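Local coordinates for fiber protein 2 (Fowl adenovirus 1, PDB 2VTW) that forms the short fibre of the virion as a homotrimer whose C-terminal head, the domain described here, probably attaches the virus to its host-cell receptor, at residues 28-36 and 47-57; 146-154 and 187-196. All coordinates share one frame; numbering follows the deposited sequence.

Contact 1 (28-36 and 47-57)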
# COMPACT_ATOMS: atom_id res chain seq x y z
N PRO A 28 23.14 -8.04 16.82
CA PRO A 28 22.05 -7.20 17.30
C PRO A 28 22.47 -5.77 17.50
O PRO A 28 23.66 -5.46 17.56
CB PRO A 28 21.68 -7.82 18.66
CG PRO A 28 22.33 -9.13 18.69
CD PRO A 28 23.56 -9.00 17.84
N PHE A 29 21.47 -4.90 17.63
CA PHE A 29 21.71 -3.50 17.90
C PHE A 29 20.40 -2.93 18.38
O PHE A 29 19.38 -3.60 18.35
CB PHE A 29 22.24 -2.75 16.66
CG PHE A 29 21.27 -2.71 15.48
CD1 PHE A 29 20.42 -1.62 15.32
CD2 PHE A 29 21.21 -3.76 14.56
CE1 PHE A 29 19.52 -1.56 14.25
CE2 PHE A 29 20.31 -3.71 13.49
CZ PHE A 29 19.47 -2.59 13.33
N ASN A 30 20.44 -1.68 18.82
CA ASN A 30 19.28 -1.05 19.37
C ASN A 30 18.79 0.15 18.54
O ASN A 30 19.58 0.94 18.05
CB ASN A 30 19.59 -0.65 20.81
CG ASN A 30 19.96 -1.85 21.66
OD1 ASN A 30 21.09 -1.97 22.14
ND2 ASN A 30 19.01 -2.80 21.81
N GLY A 31 17.47 0.27 18.42
CA GLY A 31 16.87 1.37 17.66
C GLY A 31 15.59 1.78 18.34
O GLY A 31 15.05 1.02 19.13
N SER A 32 15.13 3.00 18.04
CA SER A 32 13.83 3.46 18.50
C SER A 32 12.78 3.12 17.45
O SER A 32 13.11 2.81 16.31
CB SER A 32 13.87 4.97 18.75
OG SER A 32 15.06 5.31 19.46
N TYR A 33 11.52 3.16 17.85
CA TYR A 33 10.44 2.82 16.92
C TYR A 33 9.18 3.49 17.38
O TYR A 33 9.03 3.84 18.56
CB TYR A 33 10.25 1.30 16.80
CG TYR A 33 9.67 0.71 18.06
CD1 TYR A 33 8.30 0.73 18.27
CD2 TYR A 33 10.50 0.22 19.08
CE1 TYR A 33 7.74 0.24 19.45
CE2 TYR A 33 9.94 -0.27 20.29
CZ TYR A 33 8.56 -0.25 20.45
OH TYR A 33 7.95 -0.71 21.59
N PHE A 34 8.26 3.70 16.45
CA PHE A 34 6.91 4.04 16.80
C PHE A 34 5.98 3.17 15.95
O PHE A 34 6.05 3.18 14.71
CB PHE A 34 6.68 5.51 16.59
CG PHE A 34 5.46 6.02 17.27
CD1 PHE A 34 5.21 5.73 18.61
CD2 PHE A 34 4.54 6.79 16.59
CE1 PHE A 34 4.09 6.20 19.25
CE2 PHE A 34 3.40 7.26 17.24
CZ PHE A 34 3.18 6.94 18.57
N LEU A 35 5.13 2.41 16.64
CA LEU A 35 4.25 1.38 16.07
C LEU A 35 2.81 1.76 16.36
O LEU A 35 2.44 1.96 17.52
CB LEU A 35 4.57 0.04 16.73
CG LEU A 35 3.64 -1.15 16.44
CD1 LEU A 35 3.67 -1.45 14.92
CD2 LEU A 35 4.08 -2.40 17.27
N GLN A 36 2.00 1.91 15.32
CA GLN A 36 0.59 2.24 15.47
C GLN A 36 -0.17 1.27 14.58
O GLN A 36 0.04 1.27 13.36
CB GLN A 36 0.33 3.68 15.03
CG GLN A 36 0.95 4.74 15.99
CD GLN A 36 0.91 6.14 15.43
OE1 GLN A 36 1.75 6.48 14.60
NE2 GLN A 36 -0.06 6.95 15.87
N SER A 47 1.34 0.67 11.02
CA SER A 47 2.24 1.78 10.68
C SER A 47 3.44 1.77 11.61
O SER A 47 3.29 1.79 12.84
CB SER A 47 1.52 3.12 10.76
OG SER A 47 2.43 4.20 10.60
N LEU A 48 4.63 1.73 11.02
CA LEU A 48 5.89 1.59 11.74
C LEU A 48 6.96 2.63 11.33
O LEU A 48 7.36 2.68 10.18
CB LEU A 48 6.45 0.18 11.51
CG LEU A 48 7.78 -0.15 12.20
CD1 LEU A 48 7.54 -0.19 13.72
CD2 LEU A 48 8.39 -1.45 11.69
N TYR A 49 7.43 3.45 12.27
CA TYR A 49 8.66 4.23 12.08
C TYR A 49 9.84 3.57 12.82
O TYR A 49 9.65 3.03 13.93
CB TYR A 49 8.53 5.63 12.61
CG TYR A 49 7.49 6.54 11.98
CD1 TYR A 49 7.82 7.37 10.89
CD2 TYR A 49 6.22 6.62 12.50
CE1 TYR A 49 6.88 8.23 10.34
CE2 TYR A 49 5.30 7.45 11.96
CZ TYR A 49 5.62 8.25 10.89
OH TYR A 49 4.63 9.09 10.40
N VAL A 50 11.03 3.60 12.23
CA VAL A 50 12.26 3.08 12.85
C VAL A 50 13.35 4.16 12.76
O VAL A 50 13.52 4.79 11.70
CB VAL A 50 12.76 1.77 12.17
CG1 VAL A 50 14.20 1.40 12.60
CG2 VAL A 50 11.84 0.60 12.50
N LYS A 51 14.09 4.39 13.85
CA LYS A 51 15.30 5.27 13.81
C LYS A 51 16.49 4.59 14.51
O LYS A 51 16.33 4.01 15.58
CB LYS A 51 14.99 6.65 14.39
CG LYS A 51 16.10 7.67 14.21
CD LYS A 51 15.72 8.99 14.87
CE LYS A 51 16.84 10.01 14.78
NZ LYS A 51 16.27 11.32 15.17
N VAL A 52 17.66 4.61 13.87
CA VAL A 52 18.89 4.06 14.41
C VAL A 52 19.95 5.18 14.49
O VAL A 52 20.23 5.84 13.49
CB VAL A 52 19.42 2.89 13.56
CG1 VAL A 52 20.54 2.14 14.29
CG2 VAL A 52 18.28 1.93 13.21
N ASP A 53 20.48 5.41 15.70
CA ASP A 53 21.49 6.45 16.00
C ASP A 53 22.77 5.67 16.32
O ASP A 53 22.75 4.79 17.19
CB ASP A 53 20.99 7.29 17.18
CG ASP A 53 21.89 8.51 17.51
OD1 ASP A 53 23.14 8.44 17.39
OD2 ASP A 53 21.33 9.55 17.94
N THR A 54 23.85 5.93 15.59
CA THR A 54 25.09 5.19 15.76
C THR A 54 25.67 5.37 17.18
O THR A 54 26.40 4.49 17.66
CB THR A 54 26.16 5.57 14.70
OG1 THR A 54 26.44 6.97 14.78
CG2 THR A 54 25.68 5.19 13.29
N THR A 55 25.31 6.46 17.84
CA THR A 55 25.76 6.71 19.21
C THR A 55 24.92 6.01 20.29
O THR A 55 25.32 6.00 21.45
CB THR A 55 25.85 8.24 19.54
OG1 THR A 55 24.54 8.80 19.70
CG2 THR A 55 26.65 9.00 18.44
N THR A 56 23.77 5.43 19.93
CA THR A 56 22.97 4.70 20.92
C THR A 56 22.58 3.26 20.50
O THR A 56 21.82 2.60 21.19
CB THR A 56 21.70 5.49 21.32
OG1 THR A 56 20.81 5.60 20.19
CG2 THR A 56 22.06 6.87 21.84
N MET A 57 23.16 2.77 19.40
CA MET A 57 22.79 1.47 18.84
C MET A 57 23.66 0.32 19.38
O MET A 57 23.31 -0.85 19.25
CB MET A 57 22.80 1.50 17.29
CG MET A 57 24.18 1.48 16.65
SD MET A 57 24.21 1.78 14.86
CE MET A 57 23.99 0.12 14.21
O HOH W 1 19.85 3.54 17.96
O HOH W 2 17.68 5.38 18.03
O HOH W 3 3.38 4.83 13.11
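Lys-51 O is gripped twice: Ser-32 N donates to it at 2.9 Å, nearly along the C=O axis, and water 2 donates a second bond while also bonding to Ser-32 OG. From here the antiparallel ladder runs to Gln-36 and Ser-47, where Ser-47 N meets Gln-36 O at 2.7 Å. In the hydrogen-bonded pair between them, Tyr-49 N approaches Phe-34 O in the carbonyl plane at 2.8 Å, and the Phe-34 and Tyr-49 side chains share one face, CD2 of the tyrosine lying at the edge of the phenylalanine ring. On that face too, water 3 joins Gln-36 OE1 to Ser-47 OG. Beyond Ser-32 the strands part, and water 1 takes over, donating to Asn-30 O at 2.6 Å and accepting from Asp-53 N. Asp-53 OD1 then opens an Asx turn, taking Thr-55 N and Thr-55 OG1 from the same face of its carboxylate. The chain so turned brings Met-57 O to Asn-30 N, 3.0 Å away. Phe-29 holds its ring between its own backbone N and carbonyl carbon (chi1 64°), which lays CE1 against both methyls of Val-52, CG1 and CG2, each at 3.8 Å; the two side chains cross at about a right angle, and Met-57 CE reaches the ring obliquely. This is a beta hairpin in the middle of a sheet, flanked by strand 4-23 beside 28-36 and strand 185-197 beside 47-53. Leu-48 and Val-50 face Phe-171 of strand 163-173, whereas Tyr-49 packs on Pro-109 of a second subunit.

Contact 2 (146-154 and 187-196)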
# COMPACT_ATOMS: atom_id res chain seq x y z
N SER A 146 18.37 4.61 -0.50
CA SER A 146 16.98 4.17 -0.30
C SER A 146 16.95 2.77 0.35
O SER A 146 17.91 2.01 0.26
CB SER A 146 16.20 4.14 -1.63
OG SER A 146 15.82 5.46 -2.00
N ILE A 147 15.84 2.47 1.00
CA ILE A 147 15.65 1.24 1.76
C ILE A 147 14.32 0.63 1.31
O ILE A 147 13.28 1.26 1.41
CB ILE A 147 15.59 1.52 3.31
CG1 ILE A 147 16.91 2.09 3.83
CG2 ILE A 147 15.24 0.26 4.07
CD1 ILE A 147 16.85 2.58 5.30
N ASP A 148 14.36 -0.58 0.78
CA ASP A 148 13.15 -1.34 0.52
C ASP A 148 12.86 -2.15 1.77
O ASP A 148 13.80 -2.60 2.44
CB ASP A 148 13.37 -2.29 -0.64
CG ASP A 148 13.55 -1.57 -1.96
OD1 ASP A 148 12.96 -0.47 -2.13
OD2 ASP A 148 14.25 -2.13 -2.82
N VAL A 149 11.58 -2.32 2.08
CA VAL A 149 11.16 -3.16 3.19
C VAL A 149 10.31 -4.34 2.70
O VAL A 149 9.25 -4.14 2.08
CB VAL A 149 10.37 -2.35 4.23
CG1 VAL A 149 10.16 -3.17 5.50
CG2 VAL A 149 11.09 -1.01 4.54
N ARG A 150 10.79 -5.56 2.94
CA ARG A 150 10.00 -6.79 2.76
C ARG A 150 9.17 -7.08 4.01
O ARG A 150 9.69 -7.05 5.12
CB ARG A 150 10.90 -7.96 2.45
CG ARG A 150 10.15 -9.27 2.09
CD ARG A 150 9.58 -9.21 0.72
NE ARG A 150 10.62 -9.15 -0.30
CZ ARG A 150 10.40 -9.12 -1.61
NH1 ARG A 150 9.17 -9.11 -2.09
NH2 ARG A 150 11.43 -9.10 -2.45
N MET A 151 7.88 -7.35 3.84
CA MET A 151 6.99 -7.58 4.97
C MET A 151 6.33 -8.97 4.85
O MET A 151 5.71 -9.30 3.82
CB MET A 151 5.97 -6.47 5.06
CG MET A 151 6.60 -5.06 5.09
SD MET A 151 5.41 -3.81 4.62
CE MET A 151 6.49 -2.52 4.05
N GLN A 152 6.50 -9.79 5.90
CA GLN A 152 6.14 -11.20 5.86
C GLN A 152 5.61 -11.66 7.21
O GLN A 152 6.35 -11.70 8.21
CB GLN A 152 7.35 -12.03 5.45
CG GLN A 152 7.09 -13.55 5.30
CD GLN A 152 8.39 -14.33 5.34
OE1 GLN A 152 9.16 -14.32 4.38
NE2 GLN A 152 8.65 -14.97 6.47
N VAL A 153 4.32 -11.98 7.26
CA VAL A 153 3.78 -12.67 8.44
C VAL A 153 4.42 -14.08 8.49
O VAL A 153 4.43 -14.81 7.51
CB VAL A 153 2.28 -12.77 8.39
CG1 VAL A 153 1.75 -13.71 9.48
CG2 VAL A 153 1.68 -11.38 8.53
N THR A 154 4.98 -14.42 9.64
CA THR A 154 5.87 -15.57 9.77
C THR A 154 5.57 -16.33 11.06
O THR A 154 5.36 -15.71 12.10
CB THR A 154 7.35 -15.09 9.87
OG1 THR A 154 7.66 -14.18 8.79
CG2 THR A 154 8.28 -16.25 9.84
N VAL A 187 19.71 7.47 10.89
CA VAL A 187 18.83 7.13 9.77
C VAL A 187 17.46 6.89 10.38
O VAL A 187 17.33 6.25 11.41
CB VAL A 187 19.32 5.90 8.98
CG1 VAL A 187 19.43 4.68 9.88
CG2 VAL A 187 18.38 5.62 7.75
N ALA A 188 16.44 7.51 9.78
CA ALA A 188 15.08 7.42 10.25
C ALA A 188 14.18 7.14 9.03
O ALA A 188 14.35 7.75 7.95
CB ALA A 188 14.65 8.69 10.95
N ILE A 189 13.26 6.20 9.20
CA ILE A 189 12.48 5.66 8.09
C ILE A 189 11.05 5.51 8.52
O ILE A 189 10.77 5.13 9.66
CB ILE A 189 13.03 4.28 7.64
CG1 ILE A 189 12.21 3.71 6.47
CG2 ILE A 189 13.01 3.31 8.80
CD1 ILE A 189 12.87 2.57 5.75
N GLY A 190 10.15 5.84 7.58
CA GLY A 190 8.72 5.61 7.74
C GLY A 190 7.89 6.77 7.25
O GLY A 190 8.42 7.76 6.74
N PRO A 191 6.56 6.67 7.42
CA PRO A 191 5.87 5.49 7.99
C PRO A 191 5.86 4.31 7.03
O PRO A 191 5.58 4.48 5.84
CB PRO A 191 4.45 5.99 8.26
CG PRO A 191 4.26 7.15 7.33
CD PRO A 191 5.62 7.73 7.03
N VAL A 192 6.25 3.14 7.52
CA VAL A 192 6.20 1.91 6.75
C VAL A 192 4.86 1.28 7.06
O VAL A 192 4.62 0.92 8.22
CB VAL A 192 7.32 0.98 7.13
CG1 VAL A 192 7.21 -0.35 6.36
CG2 VAL A 192 8.69 1.66 6.90
N VAL A 193 3.97 1.17 6.06
CA VAL A 193 2.60 0.73 6.33
C VAL A 193 2.41 -0.64 5.70
O VAL A 193 2.74 -0.85 4.52
CB VAL A 193 1.51 1.74 5.91
CG1 VAL A 193 0.14 1.22 6.22
CG2 VAL A 193 1.70 3.11 6.58
N HIS A 194 1.94 -1.58 6.52
CA HIS A 194 1.68 -2.95 6.11
C HIS A 194 0.24 -3.27 6.37
O HIS A 194 -0.28 -2.89 7.41
CB HIS A 194 2.54 -3.90 6.94
CG HIS A 194 2.36 -5.34 6.58
ND1 HIS A 194 1.81 -6.25 7.44
CD2 HIS A 194 2.60 -6.01 5.42
CE1 HIS A 194 1.77 -7.43 6.86
NE2 HIS A 194 2.24 -7.31 5.63
N THR A 195 -0.40 -3.97 5.44
CA THR A 195 -1.75 -4.49 5.66
C THR A 195 -1.77 -6.01 5.48
O THR A 195 -1.13 -6.58 4.59
CB THR A 195 -2.80 -3.80 4.74
OG1 THR A 195 -2.81 -2.40 4.97
CG2 THR A 195 -4.22 -4.31 5.00
N CYS A 196 -2.49 -6.68 6.38
CA CYS A 196 -2.67 -8.12 6.30
C CYS A 196 -3.93 -8.51 7.06
O CYS A 196 -4.44 -7.71 7.85
CB CYS A 196 -1.44 -8.89 6.79
SG CYS A 196 -1.09 -8.80 8.58
O HOH W 4 2.93 -9.46 4.12
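The side chains of Met-151 and His-194 run past one another from opposing strands, CB, CG and SD of the methionine lying along the CD2 side of the imidazole: CB comes within 3.4 Å of His-194 CD2, and SD sits obliquely to the ring, 4.6 Å from its centroid. Extended beyond CG, with CG beside its own backbone N (chi1 -53°), Met-151 carries CE across to Val-192 CG1, a tight 3.3 Å contact. Val-153 CG2 comes to the edge of the same imidazole and also touches Cys-196 SG at 3.8 Å. The two strands belong to opposite layers of the fibre-head beta-sandwich. Their axes come within 8.7 Å at the closest and are inclined at 34°, and no hydrogen bond links them directly; side chains fill the gap. Inward alternation on 187-196 skips a place at Gly-190 and Pro-191, joined by a cis peptide, so that Ile-189 and Val-192 both face strand 147-154. Val-149 meets each of them tip to tip, CG2 toward Ile-189 and CG1 toward Val-192. Ile-147 crosses Ile-189 obliquely, its CG2 3.7 Å from Ile-189 CD1, and Phe-171 of strand 163-173 packs against both isoleucines. At the imidazole edge, away from the sulfur, water 4 donates to Met-151 O and lies in the ring plane, 2.7 Å from His-194 NE2.

How the contacts relate
The centres of the two contacts lie about 13 Å apart; both segments of contact 1 precede those of contact 2 in the chain. Strands 43-53 and 185-197 connect them as antiparallel neighbours: Leu-48 O lies 2.9 Å from Val-192 N, a probable hydrogen bond, and Pro-191 packs beside Tyr-49. Contact 1 thus builds one layer of the head by lateral pairing, while contact 2 joins that layer to the opposite one through the interior. Phe-171 of strand 163-173 touches side chains of both, making their apolar surfaces continuous. Each contact also reaches Pro-197 of a second subunit, which places this layer at the interface of the trimeric head.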